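Phosphoribosylglycinamide synthetase (Anaerococcus prevotii, PDB 4DIM) probably works as an ATP-dependent ligase of the ATP-grasp family, binding ATP together with a metal ion such as manganese. Local coordinates at residues A200-V210 and T242-I250. Residues are numbered along the deposited sequence; the frame is centred on the assembly and turned at random.
Sequences AFVYKNDVLFV and TKTEVKKAI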
loop_
_atom_site.group_PDB
_atom_site.type_symbol
_atom_site.label_atom_id
_atom_site.label_comp_id
_atom_site.label_asym_id
_atom_site.label_seq_id
_atom_site.Cartn_x
_atom_site.Cartn_y
_atom_site.Cartn_z
ATOM N N ALA A 200 3.484 4.998 7.576
ATOM C CA ALA A 200 4.200 6.122 8.129
ATOM C C ALA A 200 3.710 7.379 7.457
ATOM O O ALA A 200 2.874 7.326 6.560
ATOM C CB ALA A 200 5.708 5.955 8.000
ATOM N N PHE A 201 4.120 8.502 7.985
ATOM C CA PHE A 201 3.696 9.781 7.454
ATOM C C PHE A 201 4.846 10.737 7.662
ATOM O O PHE A 201 5.347 10.816 8.780
ATOM C CB PHE A 201 2.422 10.232 8.183
ATOM C CG PHE A 201 1.731 11.427 7.590
ATOM C CD1 PHE A 201 0.639 11.272 6.748
ATOM C CD2 PHE A 201 2.108 12.708 7.947
ATOM C CE1 PHE A 201 -0.041 12.378 6.254
ATOM C CE2 PHE A 201 1.448 13.811 7.425
ATOM C CZ PHE A 201 0.364 13.635 6.603
ATOM N N VAL A 202 5.306 11.393 6.589
ATOM C CA VAL A 202 6.403 12.356 6.653
ATOM C C VAL A 202 5.885 13.793 6.258
ATOM O O VAL A 202 5.219 13.965 5.261
ATOM C CB VAL A 202 7.651 11.877 5.848
ATOM C CG1 VAL A 202 7.334 11.560 4.399
ATOM C CG2 VAL A 202 8.806 12.873 5.957
ATOM N N TYR A 203 6.184 14.802 7.085
ATOM C CA TYR A 203 5.776 16.211 6.848
ATOM C C TYR A 203 6.894 17.159 7.241
ATOM O O TYR A 203 7.300 17.175 8.401
ATOM C CB TYR A 203 4.526 16.523 7.673
ATOM C CG TYR A 203 4.125 17.980 7.669
ATOM C CD1 TYR A 203 3.699 18.598 6.504
ATOM C CD2 TYR A 203 4.049 18.706 8.855
ATOM C CE1 TYR A 203 3.258 19.919 6.507
ATOM C CE2 TYR A 203 3.588 20.018 8.873
ATOM C CZ TYR A 203 3.219 20.630 7.692
ATOM O OH TYR A 203 2.730 21.909 7.682
ATOM N N LYS A 204 7.389 17.945 6.290
ATOM C CA LYS A 204 8.498 18.886 6.508
ATOM C C LYS A 204 9.708 18.135 7.091
ATOM O O LYS A 204 10.369 18.601 8.019
ATOM C CB LYS A 204 8.078 20.067 7.393
ATOM C CG LYS A 204 6.992 20.929 6.778
ATOM C CD LYS A 204 6.520 21.969 7.792
ATOM C CE LYS A 204 5.722 23.095 7.175
ATOM N NZ LYS A 204 6.600 24.197 6.716
ATOM N N ASN A 205 9.931 16.928 6.567
ATOM C CA ASN A 205 11.035 16.017 6.854
ATOM C C ASN A 205 10.998 15.395 8.282
ATOM O O ASN A 205 11.942 14.697 8.650
ATOM C CB ASN A 205 12.383 16.700 6.544
ATOM C CG ASN A 205 12.572 16.897 5.038
ATOM O OD1 ASN A 205 12.306 15.995 4.224
ATOM N ND2 ASN A 205 13.008 18.073 4.610
ATOM N N ASP A 206 9.862 15.508 9.002
ATOM C CA ASP A 206 9.679 14.890 10.300
ATOM C C ASP A 206 8.688 13.716 10.119
ATOM O O ASP A 206 7.558 13.874 9.643
ATOM C CB ASP A 206 9.204 15.925 11.357
ATOM C CG ASP A 206 10.264 16.991 11.741
ATOM O OD1 ASP A 206 11.430 16.601 12.068
ATOM O OD2 ASP A 206 9.919 18.209 11.761
ATOM N N VAL A 207 9.143 12.524 10.485
ATOM C CA VAL A 207 8.338 11.317 10.419
ATOM C C VAL A 207 7.499 11.303 11.696
ATOM O O VAL A 207 8.021 11.134 12.813
ATOM C CB VAL A 207 9.217 10.065 10.247
ATOM C CG1 VAL A 207 8.377 8.786 10.295
ATOM C CG2 VAL A 207 9.998 10.155 8.946
ATOM N N LEU A 208 6.203 11.546 11.528
ATOM C CA LEU A 208 5.248 11.611 12.632
ATOM C C LEU A 208 5.119 10.284 13.342
ATOM O O LEU A 208 5.012 10.231 14.572
ATOM C CB LEU A 208 3.882 12.020 12.085
ATOM C CG LEU A 208 3.863 13.367 11.332
ATOM C CD1 LEU A 208 2.458 13.815 11.077
ATOM C CD2 LEU A 208 4.653 14.449 12.070
ATOM N N PHE A 209 5.080 9.216 12.574
ATOM C CA PHE A 209 4.973 7.893 13.155
ATOM C C PHE A 209 5.412 6.798 12.187
ATOM O O PHE A 209 5.611 7.025 11.005
ATOM C CB PHE A 209 3.512 7.628 13.602
ATOM C CG PHE A 209 2.530 7.560 12.461
ATOM C CD1 PHE A 209 2.341 6.389 11.758
ATOM C CD2 PHE A 209 1.779 8.665 12.107
ATOM C CE1 PHE A 209 1.451 6.335 10.705
ATOM C CE2 PHE A 209 0.917 8.614 11.032
ATOM C CZ PHE A 209 0.750 7.445 10.347
ATOM N N VAL A 210 5.567 5.611 12.728
ATOM C CA VAL A 210 5.761 4.370 12.006
ATOM C C VAL A 210 4.848 3.384 12.732
ATOM O O VAL A 210 4.990 3.168 13.941
ATOM C CB VAL A 210 7.210 3.875 11.843
ATOM C CG1 VAL A 210 7.254 2.680 10.907
ATOM C CG2 VAL A 210 8.099 4.982 11.297
ATOM N N THR A 242 11.680 -1.458 13.310
ATOM C CA THR A 242 10.880 -1.073 12.139
ATOM C C THR A 242 10.860 0.469 12.020
ATOM O O THR A 242 11.063 1.020 10.926
ATOM C CB THR A 242 9.453 -1.700 12.256
ATOM O OG1 THR A 242 9.580 -3.113 12.177
ATOM C CG2 THR A 242 8.511 -1.273 11.172
ATOM N N LYS A 243 10.636 1.149 13.141
ATOM C CA LYS A 243 10.672 2.608 13.226
ATOM C C LYS A 243 12.033 3.126 12.760
ATOM O O LYS A 243 12.111 4.109 12.025
ATOM C CB LYS A 243 10.397 3.090 14.685
ATOM C CG LYS A 243 8.913 3.035 15.101
ATOM C CD LYS A 243 8.617 3.259 16.562
ATOM C CE LYS A 243 7.135 3.065 16.837
ATOM N NZ LYS A 243 6.780 3.312 18.273
ATOM N N THR A 244 13.096 2.418 13.139
ATOM C CA THR A 244 14.433 2.792 12.761
ATOM C C THR A 244 14.652 2.654 11.262
ATOM O O THR A 244 15.170 3.598 10.657
ATOM C CB THR A 244 15.458 1.967 13.533
ATOM O OG1 THR A 244 15.427 2.386 14.907
ATOM C CG2 THR A 244 16.878 2.128 12.970
ATOM N N GLU A 245 14.338 1.480 10.667
ATOM C CA GLU A 245 14.604 1.272 9.238
ATOM C C GLU A 245 13.704 2.131 8.377
ATOM O O GLU A 245 14.170 2.632 7.359
ATOM C CB GLU A 245 14.454 -0.198 8.821
ATOM C CG GLU A 245 15.456 -1.175 9.400
ATOM C CD GLU A 245 16.909 -0.738 9.433
ATOM O OE1 GLU A 245 17.530 -0.712 8.350
ATOM O OE2 GLU A 245 17.441 -0.464 10.535
ATOM N N VAL A 246 12.421 2.293 8.749
ATOM C CA VAL A 246 11.533 3.115 7.938
ATOM C C VAL A 246 12.030 4.573 7.929
ATOM O O VAL A 246 12.116 5.166 6.868
ATOM C CB VAL A 246 10.071 2.996 8.420
ATOM C CG1 VAL A 246 9.187 4.083 7.811
ATOM C CG2 VAL A 246 9.518 1.597 8.119
ATOM N N LYS A 247 12.382 5.141 9.097
ATOM C CA LYS A 247 12.917 6.523 9.158
ATOM C C LYS A 247 14.196 6.674 8.307
ATOM O O LYS A 247 14.359 7.690 7.617
ATOM C CB LYS A 247 13.198 6.946 10.599
ATOM C CG LYS A 247 11.937 7.330 11.378
ATOM C CD LYS A 247 12.281 7.817 12.826
ATOM C CE LYS A 247 11.068 8.105 13.696
ATOM N NZ LYS A 247 10.473 6.859 14.292
ATOM N N LYS A 248 15.079 5.654 8.341
ATOM C CA LYS A 248 16.287 5.651 7.535
ATOM C C LYS A 248 15.972 5.623 6.044
ATOM O O LYS A 248 16.620 6.326 5.263
ATOM C CB LYS A 248 17.162 4.441 7.874
ATOM C CG LYS A 248 17.965 4.580 9.113
ATOM C CD LYS A 248 18.477 3.259 9.624
ATOM C CE LYS A 248 19.514 2.665 8.742
ATOM N NZ LYS A 248 20.065 1.424 9.319
ATOM N N ALA A 249 15.015 4.774 5.642
ATOM C CA ALA A 249 14.592 4.587 4.238
ATOM C C ALA A 249 13.945 5.815 3.681
ATOM O O ALA A 249 14.169 6.182 2.534
ATOM C CB ALA A 249 13.617 3.461 4.162
ATOM N N ILE A 250 13.097 6.431 4.478
ATOM C CA ILE A 250 12.425 7.657 4.082
ATOM C C ILE A 250 13.450 8.672 3.684
ATOM O O ILE A 250 13.314 9.296 2.633
ATOM C CB ILE A 250 11.509 8.164 5.229
ATOM C CG1 ILE A 250 10.194 7.318 5.243
ATOM C CG2 ILE A 250 11.205 9.646 5.077
ATOM C CD1 ILE A 250 9.465 7.357 6.512
#
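Val-210 and Val-246 meet head-on as two pairs of methyls, CG1 of Val-210 lying 3.8 Å from CG2 of Val-246 and CG2 of Val-210 equally near CG1 of Val-246. Val-210 turns both methyls to the helix because its chi1 of -172° sets CG1 trans to N. Beside them, CB of Val-210 touches CG of Lys-243 at 3.8 Å, an aliphatic contact made by the base of an extended lysine chain. One helical turn after Val-246, Ile-250 brings CD1 to 3.7 Å from CG2 of Val-207, again end on, while its CG2 passes CG2 of Val-202 at 4.1 Å. Lys-247 crosses the flank of Val-207, its CG 4.0 Å from CG1 of the valine. Cutting Val-207 back to an alanine would remove both methyls and is likely to open a gap beside CD1 of Ile-250, with only CB left against Lys-247. Ala-200 CB adds to this layer, 4.0 Å from Val-246 CG1.

At the end of the hairpin, a type I' beta turn from Tyr-203 to Asp-206 links the two strands, and strand 206-210 crosses the helix at 139° with axes 8.6 Å apart. Met-264 of strand 258-267 extends the apolar surface at Val-246. No hydrogen bond or salt bridge links the segments, so this part of helix 236-253 packs on the hairpin of the ATP-grasp region through apolar contacts, with the aliphatic parts of Lys-243 and Lys-247 along the edge.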